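Local coordinates for alkaline serine protease (Pseudoalteromonas sp., PDB 1Y9Z), which probably hydrolyses peptide bonds as a cold-adapted, subtilisin-like alkaline serine protease that binds calcium and sodium ions, at residues V177-S182 with N366-A371; T127-G132 with M370-V375; G66-G71 with I205-T210; H37-A42 with E80-V85. All coordinates share one frame; numbering follows the deposited sequence.

Contact 1: V177-S182 with N366-A371; sequences VAAVDS and NGTSMA. With PMS (phenylmethanesulfonic acid), chain H.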
loop_
_atom_site.group_PDB
_atom_site.type_symbol
_atom_site.label_atom_id
_atom_site.label_comp_id
_atom_site.label_asym_id
_atom_site.label_seq_id
_atom_site.Cartn_x
_atom_site.Cartn_y
_atom_site.Cartn_z
ATOM N N VAL A 177 -1.598 -8.530 9.791
ATOM C CA VAL A 177 -1.973 -7.168 9.428
ATOM C C VAL A 177 -3.087 -7.038 8.395
ATOM O O VAL A 177 -3.028 -7.646 7.325
ATOM C CB VAL A 177 -0.739 -6.405 8.897
ATOM C CG1 VAL A 177 -1.117 -4.972 8.541
ATOM C CG2 VAL A 177 0.367 -6.425 9.936
ATOM N N ALA A 178 -4.088 -6.224 8.726
ATOM C CA ALA A 178 -5.223 -5.958 7.847
ATOM C C ALA A 178 -5.033 -4.617 7.140
ATOM O O ALA A 178 -4.221 -3.786 7.561
ATOM C CB ALA A 178 -6.515 -5.938 8.653
ATOM N N ALA A 179 -5.798 -4.409 6.074
ATOM C CA ALA A 179 -5.719 -3.179 5.293
ATOM C C ALA A 179 -6.968 -2.314 5.414
ATOM O O ALA A 179 -8.088 -2.824 5.427
ATOM C CB ALA A 179 -5.485 -3.519 3.821
ATOM N N VAL A 180 -6.760 -1.002 5.507
ATOM C CA VAL A 180 -7.857 -0.037 5.559
ATOM C C VAL A 180 -7.505 1.067 4.570
ATOM O O VAL A 180 -6.342 1.193 4.167
ATOM C CB VAL A 180 -8.043 0.590 6.965
ATOM C CG1 VAL A 180 -8.410 -0.485 7.973
ATOM C CG2 VAL A 180 -6.779 1.321 7.388
ATOM N N ASP A 181 -8.496 1.859 4.165
ATOM C CA ASP A 181 -8.238 2.942 3.219
ATOM C C ASP A 181 -8.058 4.286 3.925
ATOM O O ASP A 181 -8.003 4.337 5.155
ATOM C CB ASP A 181 -9.343 3.004 2.148
ATOM C CG ASP A 181 -10.701 3.387 2.706
ATOM O OD1 ASP A 181 -11.704 3.180 1.986
ATOM O OD2 ASP A 181 -10.776 3.900 3.839
ATOM N N SER A 182 -7.958 5.371 3.158
ATOM C CA SER A 182 -7.731 6.688 3.752
ATOM C C SER A 182 -8.869 7.266 4.589
ATOM O O SER A 182 -8.727 8.346 5.161
ATOM C CB SER A 182 -7.294 7.701 2.683
ATOM O OG SER A 182 -8.322 7.982 1.754
ATOM N N ASN A 366 -2.644 -1.801 -4.056
ATOM C CA ASN A 366 -3.644 -2.108 -3.029
ATOM C C ASN A 366 -3.249 -3.448 -2.423
ATOM O O ASN A 366 -2.739 -4.318 -3.129
ATOM C CB ASN A 366 -5.038 -2.330 -3.622
ATOM C CG ASN A 366 -5.557 -1.157 -4.409
ATOM O OD1 ASN A 366 -6.409 -1.330 -5.282
ATOM N ND2 ASN A 366 -5.075 0.038 -4.106
ATOM N N GLY A 367 -3.503 -3.631 -1.132
ATOM C CA GLY A 367 -3.205 -4.917 -0.532
ATOM C C GLY A 367 -2.802 -4.931 0.922
ATOM O O GLY A 367 -2.316 -3.934 1.456
ATOM N N THR A 368 -3.025 -6.067 1.579
ATOM C CA THR A 368 -2.618 -6.207 2.967
ATOM C C THR A 368 -1.090 -6.223 2.955
ATOM O O THR A 368 -0.452 -5.968 3.972
ATOM C CB THR A 368 -3.162 -7.513 3.609
ATOM O OG1 THR A 368 -2.856 -8.640 2.778
ATOM C CG2 THR A 368 -4.663 -7.416 3.808
ATOM N N SER A 369 -0.513 -6.508 1.786
ATOM C CA SER A 369 0.939 -6.533 1.619
ATOM C C SER A 369 1.498 -5.116 1.664
ATOM O O SER A 369 2.699 -4.935 1.839
ATOM C CB SER A 369 1.103 -7.376 0.398
ATOM O OG SER A 369 1.158 -8.712 0.397
ATOM N N MET A 370 0.623 -4.125 1.483
ATOM C CA MET A 370 1.008 -2.713 1.523
ATOM C C MET A 370 0.840 -2.190 2.950
ATOM O O MET A 370 1.582 -1.316 3.398
ATOM C CB MET A 370 0.139 -1.885 0.566
ATOM C CG MET A 370 0.571 -1.910 -0.902
ATOM S SD MET A 370 0.601 -3.537 -1.698
ATOM C CE MET A 370 2.317 -3.962 -1.507
ATOM N N ALA A 371 -0.149 -2.721 3.663
ATOM C CA ALA A 371 -0.390 -2.312 5.042
ATOM C C ALA A 371 0.731 -2.853 5.929
ATOM O O ALA A 371 1.201 -2.176 6.847
ATOM C CB ALA A 371 -1.739 -2.852 5.515
HETATM C C PMS H . 0.059 -10.525 -1.478
HETATM S S PMS H . 0.061 -9.821 0.189
HETATM C C1 PMS H . 1.022 -11.727 -1.647
HETATM C C2 PMS H . 0.506 -13.051 -1.399
HETATM C C3 PMS H . 1.360 -14.189 -1.546
HETATM C C4 PMS H . 2.733 -13.955 -1.945
HETATM C C5 PMS H . 3.246 -12.658 -2.190
HETATM C C6 PMS H . 2.431 -11.491 -2.057
HETATM O O2S PMS H . 0.226 -10.923 1.132
HETATM O O1S PMS H . -1.189 -9.140 0.433
#
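Ala-371 sets its methyl group against strand 174-180, where Val-177, Ala-178 and Ala-179 all meet it. Its CB lies 3.3 Å from Ala-178 O and 3.7 Å from Val-177 CG1, and Ala-179 CB approaches Ala-371 CB at 4.2 Å. Val-177 can offer CG1 because this branch stands anti to its backbone N (chi1 -179°). Thr-368, one turn earlier, splits its two branches between strand and inhibitor. CG2 packs 3.9 Å from Ala-179 N, while OG1, between the backbone N and the carbonyl carbon (chi1 51°), comes within 2.9 Å of PMS O1S, a possible hydrogen bond, and is also bonded to Gly-158 N. An alanine here would probably open a gap beside Ala-179 and leave Gly-158 N without its hydroxyl partner. Gly-367 occupies the N-cap with backbone angles that would jam any CB against the preceding carbonyl. The CB of Ser-369 points away from the strand, and Ser-369 OG is covalently joined to PMS S at 1.6 Å. The segments share no hydrogen bond; methyls of Ala-371 and Thr-368 pack on strand side chains and backbone. The sequence Gly-Thr-Ser-Met-Ala at a helix N-terminus is the nucleophile signature of subtilases, with the sulfonylated Ser-369 as its serine.

Contact 2: T127-G132 with M370-V375; sequences TMSLGG and MATPHV. With PMS (phenylmethanesulfonic acid), chain H.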
loop_
_atom_site.group_PDB
_atom_site.type_symbol
_atom_site.label_atom_id
_atom_site.label_comp_id
_atom_site.label_asym_id
_atom_site.label_seq_id
_atom_site.Cartn_x
_atom_site.Cartn_y
_atom_site.Cartn_z
ATOM N N THR A 127 9.640 -8.780 8.222
ATOM C CA THR A 127 8.364 -8.423 7.630
ATOM C C THR A 127 8.097 -9.278 6.391
ATOM O O THR A 127 8.945 -9.406 5.501
ATOM C CB THR A 127 8.336 -6.900 7.322
ATOM O OG1 THR A 127 7.016 -6.506 6.936
ATOM C CG2 THR A 127 9.330 -6.545 6.227
ATOM N N MET A 128 6.909 -9.871 6.354
ATOM C CA MET A 128 6.531 -10.773 5.278
ATOM C C MET A 128 5.197 -10.433 4.626
ATOM O O MET A 128 4.130 -10.802 5.125
ATOM C CB MET A 128 6.504 -12.202 5.833
ATOM C CG MET A 128 7.835 -12.602 6.464
ATOM S SD MET A 128 7.815 -14.099 7.479
ATOM C CE MET A 128 7.165 -13.460 9.012
ATOM N N SER A 129 5.264 -9.716 3.508
ATOM C CA SER A 129 4.066 -9.351 2.763
ATOM C C SER A 129 3.800 -10.491 1.797
ATOM O O SER A 129 3.876 -10.335 0.579
ATOM C CB SER A 129 4.285 -8.040 2.006
ATOM O OG SER A 129 4.280 -6.941 2.898
ATOM N N LEU A 130 3.497 -11.649 2.372
ATOM C CA LEU A 130 3.241 -12.861 1.613
ATOM C C LEU A 130 2.413 -13.806 2.466
ATOM O O LEU A 130 2.321 -13.637 3.682
ATOM C CB LEU A 130 4.573 -13.521 1.235
ATOM C CG LEU A 130 5.528 -13.881 2.380
ATOM C CD1 LEU A 130 5.154 -15.240 2.959
ATOM C CD2 LEU A 130 6.957 -13.925 1.862
ATOM N N GLY A 131 1.813 -14.802 1.827
ATOM C CA GLY A 131 1.007 -15.749 2.568
ATOM C C GLY A 131 0.577 -16.946 1.752
ATOM O O GLY A 131 0.486 -16.883 0.525
ATOM N N GLY A 132 0.326 -18.044 2.457
ATOM C CA GLY A 132 -0.122 -19.274 1.835
ATOM C C GLY A 132 -1.251 -19.833 2.680
ATOM O O GLY A 132 -1.416 -19.445 3.835
ATOM N N MET A 370 0.623 -4.125 1.483
ATOM C CA MET A 370 1.008 -2.713 1.523
ATOM C C MET A 370 0.840 -2.190 2.950
ATOM O O MET A 370 1.582 -1.316 3.398
ATOM C CB MET A 370 0.139 -1.885 0.566
ATOM C CG MET A 370 0.571 -1.910 -0.902
ATOM S SD MET A 370 0.601 -3.537 -1.698
ATOM C CE MET A 370 2.317 -3.962 -1.507
ATOM N N ALA A 371 -0.149 -2.721 3.663
ATOM C CA ALA A 371 -0.390 -2.312 5.042
ATOM C C ALA A 371 0.731 -2.853 5.929
ATOM O O ALA A 371 1.201 -2.176 6.847
ATOM C CB ALA A 371 -1.739 -2.852 5.515
ATOM N N THR A 372 1.164 -4.074 5.633
ATOM C CA THR A 372 2.209 -4.734 6.402
ATOM C C THR A 372 3.482 -3.898 6.602
ATOM O O THR A 372 3.934 -3.737 7.734
ATOM C CB THR A 372 2.536 -6.110 5.777
ATOM O OG1 THR A 372 1.366 -6.939 5.851
ATOM C CG2 THR A 372 3.667 -6.800 6.526
ATOM N N PRO A 373 4.079 -3.357 5.521
ATOM C CA PRO A 373 5.293 -2.552 5.707
ATOM C C PRO A 373 5.066 -1.277 6.519
ATOM O O PRO A 373 6.007 -0.740 7.111
ATOM C CB PRO A 373 5.761 -2.278 4.274
ATOM C CG PRO A 373 4.507 -2.380 3.464
ATOM C CD PRO A 373 3.809 -3.565 4.089
ATOM N N HIS A 374 3.832 -0.777 6.545
ATOM C CA HIS A 374 3.555 0.408 7.354
ATOM C C HIS A 374 3.703 -0.026 8.809
ATOM O O HIS A 374 4.298 0.674 9.625
ATOM C CB HIS A 374 2.129 0.932 7.137
ATOM C CG HIS A 374 1.954 1.744 5.890
ATOM N ND1 HIS A 374 1.595 1.189 4.681
ATOM C CD2 HIS A 374 2.072 3.076 5.671
ATOM C CE1 HIS A 374 1.495 2.142 3.772
ATOM N NE2 HIS A 374 1.779 3.297 4.347
ATOM N N VAL A 375 3.162 -1.199 9.123
ATOM C CA VAL A 375 3.217 -1.730 10.480
ATOM C C VAL A 375 4.626 -2.135 10.906
ATOM O O VAL A 375 5.069 -1.781 11.999
ATOM C CB VAL A 375 2.252 -2.940 10.634
ATOM C CG1 VAL A 375 2.423 -3.588 12.001
ATOM C CG2 VAL A 375 0.813 -2.471 10.461
HETATM C C PMS H . 0.059 -10.525 -1.478
HETATM S S PMS H . 0.061 -9.821 0.189
HETATM C C1 PMS H . 1.022 -11.727 -1.647
HETATM C C2 PMS H . 0.506 -13.051 -1.399
HETATM C C3 PMS H . 1.360 -14.189 -1.546
HETATM C C4 PMS H . 2.733 -13.955 -1.945
HETATM C C5 PMS H . 3.246 -12.658 -2.190
HETATM C C6 PMS H . 2.431 -11.491 -2.057
HETATM O O2S PMS H . 0.226 -10.923 1.132
HETATM O O1S PMS H . -1.189 -9.140 0.433
#
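Thr-127 and Ser-129 pass beside the early turns of helix 368-385, with CA separations of 6.9 Å from Thr-127 to Pro-373 and 6.2 Å from Ser-129 to Thr-372, and the chain folds at Ser-129 into an inverse gamma turn. Thr-372 is the main contributor on the helix side. With OG1 anti to the carbonyl carbon (chi1 -63°), CG2 of Thr-372 is left anti to the backbone N and lies 3.4 Å from Thr-127 OG1, the two threonine side chains sliding past each other in opposite directions. Ser-129 OG comes down beside the helix, 3.5 Å from Thr-372 CB and 3.6 Å from Pro-373 CD. It donates to Ser-369 O, a carbonyl that proline, lacking an N-H, cannot serve at the place where the helix kinks. Thr-127 OG1 bonds Ser-376 OG, and Thr-372 OG1 bonds Thr-368 O, so all three hydroxyls have polar partners. In subtilases the Ser-Leu-Gly-Gly segment lines the substrate cleft and one wall of the S1 pocket. The inhibitor ring is placed consistently with this: Ser-129 O is 3.2 Å from PMS C6, and Leu-130 CB is 3.7 Å from PMS C4. Farther along the helix, His-374 ND1 donates to Met-370 O at 2.8 Å with an N-H...O angle of 150°. That oxygen lies close to the imidazole plane, while ND1 is tilted 28° from the plane of the carbonyl, a bond that restrains the ring's rotation.

Contact 3: G66-G71 with I205-T210; sequences GTHVAG and ILSTVT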
loop_
_atom_site.group_PDB
_atom_site.type_symbol
_atom_site.label_atom_id
_atom_site.label_comp_id
_atom_site.label_asym_id
_atom_site.label_seq_id
_atom_site.Cartn_x
_atom_site.Cartn_y
_atom_site.Cartn_z
ATOM N N GLY A 66 8.427 -6.397 -3.920
ATOM C CA GLY A 66 9.344 -6.134 -2.823
ATOM C C GLY A 66 9.867 -4.714 -2.791
ATOM O O GLY A 66 10.177 -4.181 -1.724
ATOM N N THR A 67 9.975 -4.102 -3.964
ATOM C CA THR A 67 10.462 -2.736 -4.068
ATOM C C THR A 67 9.394 -1.765 -3.565
ATOM O O THR A 67 9.710 -0.751 -2.943
ATOM C CB THR A 67 10.858 -2.423 -5.529
ATOM O OG1 THR A 67 11.986 -3.234 -5.890
ATOM C CG2 THR A 67 11.225 -0.956 -5.694
ATOM N N HIS A 68 8.129 -2.085 -3.823
ATOM C CA HIS A 68 7.027 -1.246 -3.367
ATOM C C HIS A 68 6.980 -1.327 -1.836
ATOM O O HIS A 68 6.896 -0.310 -1.147
ATOM C CB HIS A 68 5.717 -1.739 -3.991
ATOM C CG HIS A 68 4.583 -0.769 -3.868
ATOM N ND1 HIS A 68 3.846 -0.623 -2.712
ATOM C CD2 HIS A 68 4.066 0.112 -4.759
ATOM C CE1 HIS A 68 2.925 0.308 -2.896
ATOM N NE2 HIS A 68 3.037 0.769 -4.129
ATOM N N VAL A 69 7.056 -2.547 -1.314
ATOM C CA VAL A 69 7.054 -2.781 0.127
ATOM C C VAL A 69 8.228 -2.042 0.783
ATOM O O VAL A 69 8.056 -1.366 1.800
ATOM C CB VAL A 69 7.145 -4.301 0.414
ATOM C CG1 VAL A 69 7.432 -4.554 1.885
ATOM C CG2 VAL A 69 5.838 -4.978 0.009
ATOM N N ALA A 70 9.413 -2.159 0.188
ATOM C CA ALA A 70 10.608 -1.502 0.713
ATOM C C ALA A 70 10.449 0.016 0.731
ATOM O O ALA A 70 10.877 0.679 1.677
ATOM C CB ALA A 70 11.826 -1.891 -0.118
ATOM N N GLY A 71 9.837 0.564 -0.317
ATOM C CA GLY A 71 9.629 2.001 -0.384
ATOM C C GLY A 71 8.740 2.502 0.741
ATOM O O GLY A 71 8.937 3.602 1.260
ATOM N N ILE A 205 -1.978 2.822 -2.196
ATOM C CA ILE A 205 -0.709 3.129 -1.549
ATOM C C ILE A 205 0.372 3.421 -2.590
ATOM O O ILE A 205 0.778 2.538 -3.346
ATOM C CB ILE A 205 -0.240 1.950 -0.653
ATOM C CG1 ILE A 205 -1.328 1.605 0.375
ATOM C CG2 ILE A 205 1.070 2.305 0.037
ATOM C CD1 ILE A 205 -1.800 2.779 1.220
ATOM N N LEU A 206 0.825 4.669 -2.627
ATOM C CA LEU A 206 1.863 5.078 -3.563
ATOM C C LEU A 206 3.237 4.740 -3.000
ATOM O O LEU A 206 3.532 5.036 -1.841
ATOM C CB LEU A 206 1.778 6.586 -3.814
ATOM C CG LEU A 206 2.855 7.198 -4.715
ATOM C CD1 LEU A 206 2.715 6.652 -6.131
ATOM C CD2 LEU A 206 2.717 8.717 -4.707
ATOM N N SER A 207 4.078 4.112 -3.814
ATOM C CA SER A 207 5.425 3.778 -3.378
ATOM C C SER A 207 6.333 3.547 -4.577
ATOM O O SER A 207 5.911 3.659 -5.729
ATOM C CB SER A 207 5.421 2.529 -2.486
ATOM O OG SER A 207 6.696 2.322 -1.891
ATOM N N THR A 208 7.587 3.234 -4.282
ATOM C CA THR A 208 8.598 2.955 -5.289
ATOM C C THR A 208 8.352 1.609 -5.968
ATOM O O THR A 208 7.871 0.664 -5.342
ATOM C CB THR A 208 9.986 2.877 -4.638
ATOM O OG1 THR A 208 9.917 1.998 -3.506
ATOM C CG2 THR A 208 10.448 4.247 -4.168
ATOM N N VAL A 209 8.660 1.535 -7.257
ATOM C CA VAL A 209 8.565 0.276 -7.989
ATOM C C VAL A 209 9.798 0.208 -8.878
ATOM O O VAL A 209 10.477 1.216 -9.080
ATOM C CB VAL A 209 7.294 0.169 -8.871
ATOM C CG1 VAL A 209 6.047 0.155 -7.994
ATOM C CG2 VAL A 209 7.250 1.299 -9.883
ATOM N N THR A 210 10.104 -0.979 -9.387
ATOM C CA THR A 210 11.253 -1.155 -10.264
ATOM C C THR A 210 11.222 -0.060 -11.324
ATOM O O THR A 210 10.185 0.191 -11.941
ATOM C CB THR A 210 11.205 -2.535 -10.927
ATOM O OG1 THR A 210 11.168 -3.536 -9.904
ATOM C CG2 THR A 210 12.429 -2.755 -11.809
#
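Ser-207 CB sits squarely over one face of the His-68 imidazole, 3.3 Å from the ring centroid and 8° off its normal, a CH-pi contact. At the ring's edge lie Val-209 CG1, 3.8 Å from His-68 CD2, and Ile-205 O, 3.0 Å from His-68 NE2. This last bond is weak and bent (122°); the stronger partner of NE2 is Glu-363 O. Two hydroxyls grip the helix backbone. Ser-207 OG, anti to its own backbone N, donates to a lone pair of His-68 O at 2.7 Å. Thr-208 OG1 donates to Thr-67 O at 2.8 Å from above the carbonyl plane, while Gly-71 N arrives from the opposite face. Gly-71 makes room for both: its CA is 3.3 Å from Ser-207 OG, and a CB would clash with each hydroxyl. Farther out, strand 362-365 pairs with strand 205-208, and its Tyr-365 stacks with the His-68 ring. An alanine in place of His-68 would probably cost Glu-363 O its imidazole donor and leave a gap facing Ser-207 CB. Segments 66-71 and 205-208 run nearly perpendicular (104°), and the helix itself carries the subtilase histidine signature, including His-68. Donation from NE2 to backbone carbonyls implies that this nitrogen bears a proton, so His-68 acts as a buried donor tying helix to sheet.

Contact 4: H37-A42 with E80-V85; sequences HNDLNA and EGVVGV. With CA (calcium ion), chain C.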
loop_
_atom_site.group_PDB
_atom_site.type_symbol
_atom_site.label_atom_id
_atom_site.label_comp_id
_atom_site.label_asym_id
_atom_site.label_seq_id
_atom_site.Cartn_x
_atom_site.Cartn_y
_atom_site.Cartn_z
ATOM N N HIS A 37 17.181 2.248 -7.896
ATOM C CA HIS A 37 16.184 3.302 -7.733
ATOM C C HIS A 37 16.722 4.460 -6.887
ATOM O O HIS A 37 17.311 4.240 -5.833
ATOM C CB HIS A 37 14.927 2.718 -7.082
ATOM C CG HIS A 37 13.738 3.622 -7.152
ATOM N ND1 HIS A 37 12.573 3.271 -7.798
ATOM C CD2 HIS A 37 13.545 4.876 -6.679
ATOM C CE1 HIS A 37 11.713 4.271 -7.721
ATOM N NE2 HIS A 37 12.278 5.256 -7.048
ATOM N N ASN A 38 16.499 5.690 -7.345
ATOM C CA ASN A 38 16.987 6.868 -6.627
ATOM C C ASN A 38 16.478 6.990 -5.195
ATOM O O ASN A 38 17.164 7.542 -4.338
ATOM C CB ASN A 38 16.633 8.155 -7.379
ATOM C CG ASN A 38 17.406 8.313 -8.674
ATOM O OD1 ASN A 38 18.451 7.692 -8.871
ATOM N ND2 ASN A 38 16.902 9.166 -9.558
ATOM N N ASP A 39 15.279 6.482 -4.931
ATOM C CA ASP A 39 14.712 6.568 -3.587
ATOM C C ASP A 39 15.064 5.368 -2.714
ATOM O O ASP A 39 14.583 5.262 -1.590
ATOM C CB ASP A 39 13.187 6.720 -3.666
ATOM C CG ASP A 39 12.721 8.134 -3.358
ATOM O OD1 ASP A 39 13.555 9.060 -3.412
ATOM O OD2 ASP A 39 11.521 8.326 -3.067
ATOM N N LEU A 40 15.910 4.475 -3.225
ATOM C CA LEU A 40 16.300 3.279 -2.474
ATOM C C LEU A 40 17.792 2.958 -2.502
ATOM O O LEU A 40 18.290 2.227 -1.649
ATOM C CB LEU A 40 15.546 2.060 -3.007
ATOM C CG LEU A 40 14.026 2.046 -2.870
ATOM C CD1 LEU A 40 13.468 0.839 -3.608
ATOM C CD2 LEU A 40 13.646 2.002 -1.396
ATOM N N ASN A 41 18.497 3.506 -3.482
ATOM C CA ASN A 41 19.920 3.247 -3.650
ATOM C C ASN A 41 20.800 3.495 -2.428
ATOM O O ASN A 41 21.604 2.641 -2.055
ATOM C CB ASN A 41 20.454 4.082 -4.816
ATOM C CG ASN A 41 21.900 3.775 -5.138
ATOM O OD1 ASN A 41 22.209 2.744 -5.734
ATOM N ND2 ASN A 41 22.798 4.666 -4.736
ATOM N N ALA A 42 20.636 4.657 -1.805
ATOM C CA ALA A 42 21.467 5.042 -0.667
ATOM C C ALA A 42 21.020 4.637 0.733
ATOM O O ALA A 42 21.423 5.259 1.720
ATOM C CB ALA A 42 21.716 6.546 -0.711
ATOM N N GLU A 80 12.420 14.217 -3.996
ATOM C CA GLU A 80 11.957 13.545 -5.215
ATOM C C GLU A 80 11.216 12.280 -4.798
ATOM O O GLU A 80 11.474 11.727 -3.732
ATOM C CB GLU A 80 13.118 13.183 -6.158
ATOM C CG GLU A 80 13.985 12.004 -5.728
ATOM C CD GLU A 80 15.027 11.626 -6.778
ATOM O OE1 GLU A 80 14.654 11.048 -7.825
ATOM O OE2 GLU A 80 16.223 11.915 -6.560
ATOM N N GLY A 81 10.278 11.836 -5.627
ATOM C CA GLY A 81 9.537 10.630 -5.306
ATOM C C GLY A 81 8.698 10.718 -4.047
ATOM O O GLY A 81 7.866 11.615 -3.902
ATOM N N VAL A 82 8.915 9.779 -3.131
ATOM C CA VAL A 82 8.161 9.738 -1.882
ATOM C C VAL A 82 9.091 9.575 -0.682
ATOM O O VAL A 82 10.306 9.763 -0.792
ATOM C CB VAL A 82 7.141 8.564 -1.901
ATOM C CG1 VAL A 82 6.148 8.759 -3.038
ATOM C CG2 VAL A 82 7.869 7.239 -2.063
ATOM N N VAL A 83 8.505 9.244 0.466
ATOM C CA VAL A 83 9.249 9.014 1.699
ATOM C C VAL A 83 8.617 7.827 2.419
ATOM O O VAL A 83 7.395 7.656 2.394
ATOM C CB VAL A 83 9.212 10.244 2.648
ATOM C CG1 VAL A 83 9.997 11.386 2.042
ATOM C CG2 VAL A 83 7.777 10.670 2.908
ATOM N N GLY A 84 9.460 6.999 3.030
ATOM C CA GLY A 84 8.971 5.848 3.767
ATOM C C GLY A 84 8.903 6.155 5.254
ATOM O O GLY A 84 9.185 7.279 5.677
ATOM N N VAL A 85 8.539 5.158 6.055
ATOM C CA VAL A 85 8.428 5.348 7.496
ATOM C C VAL A 85 9.733 5.859 8.105
ATOM O O VAL A 85 9.717 6.737 8.971
ATOM C CB VAL A 85 8.008 4.037 8.200
ATOM C CG1 VAL A 85 7.938 4.254 9.705
ATOM C CG2 VAL A 85 6.655 3.578 7.677
HETATM CA CA CA C . 12.232 10.541 -1.974
#
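The flat ends of Asn-38 and Glu-80 meet tip to tip, while the Asp-39 carboxylate turns both oxygens to a calcium ion, OD1 at 2.5 Å and OD2 at 2.6 Å. The side chains of Asn-38 and Glu-80 cross at about a right angle, their amide and carboxylate planes 66° apart, joined by a weak hydrogen bond of 3.4 Å from Asn-38 ND2 to Glu-80 OE1. The His-37 ring keeps Asp-39 N at its edge, in plane. This is a seven-ligand calcium site built from loops, consistent with the strong calcium site of subtilisins. Glu-2 OE1, Ile-76 O and Asn-78 OD1 supply the ligands that the two segments do not.

Asp-39 OD2 has a second task: Val-82 N donates to it at 3.0 Å, meeting the oxygen nearly along its C-O axis. Together with the two metal bonds, that hydrogen bond restrains the carboxylate's rotation, and it ties the 80-85 loop to the metal's acidic ligand. The chi1 of Asp-39, -105°, departs from a staggered value, as might be expected of a side chain drawn in to bind through both oxygens. Gly-81 fits between Glu-80 and Val-82 with a positive phi of 63°, and a CB there would clash with Asp-39 OD2. The Glu-80 carboxylate stays off the metal, its OE1 5.0 Å from Asp-39 OD1; the calcium charge would probably ease any repulsion between them. Val-82 O binds at 2.4 Å, and the shortest metal bond from these two loops is made by a backbone atom, Glu-80 O at 2.2 Å from the calcium ion.

Contacts 1, 2 and 3 are buried, whereas contact 4 lies farther from the chain centre and is only partly covered. Contacts 1 and 2 share Met-370 and Ala-371 on helix 368-385, which they set against two strands of one sheet; neither has a hydrogen bond between its segments, and both reach the inhibitor. Contact 3 touches them through Met-370 CG on His-68 CE1 and Pro-373 CB on Val-69 O, but relies on two hydroxyls gripping backbone carbonyls, with a weak imidazole bond beside them. Contact 4 replaces regular structure with metal coordination. It meets contact 3 where Thr-208 CG2 packs on Asp-39 CB and Val-209 O probably accepts from His-37 ND1.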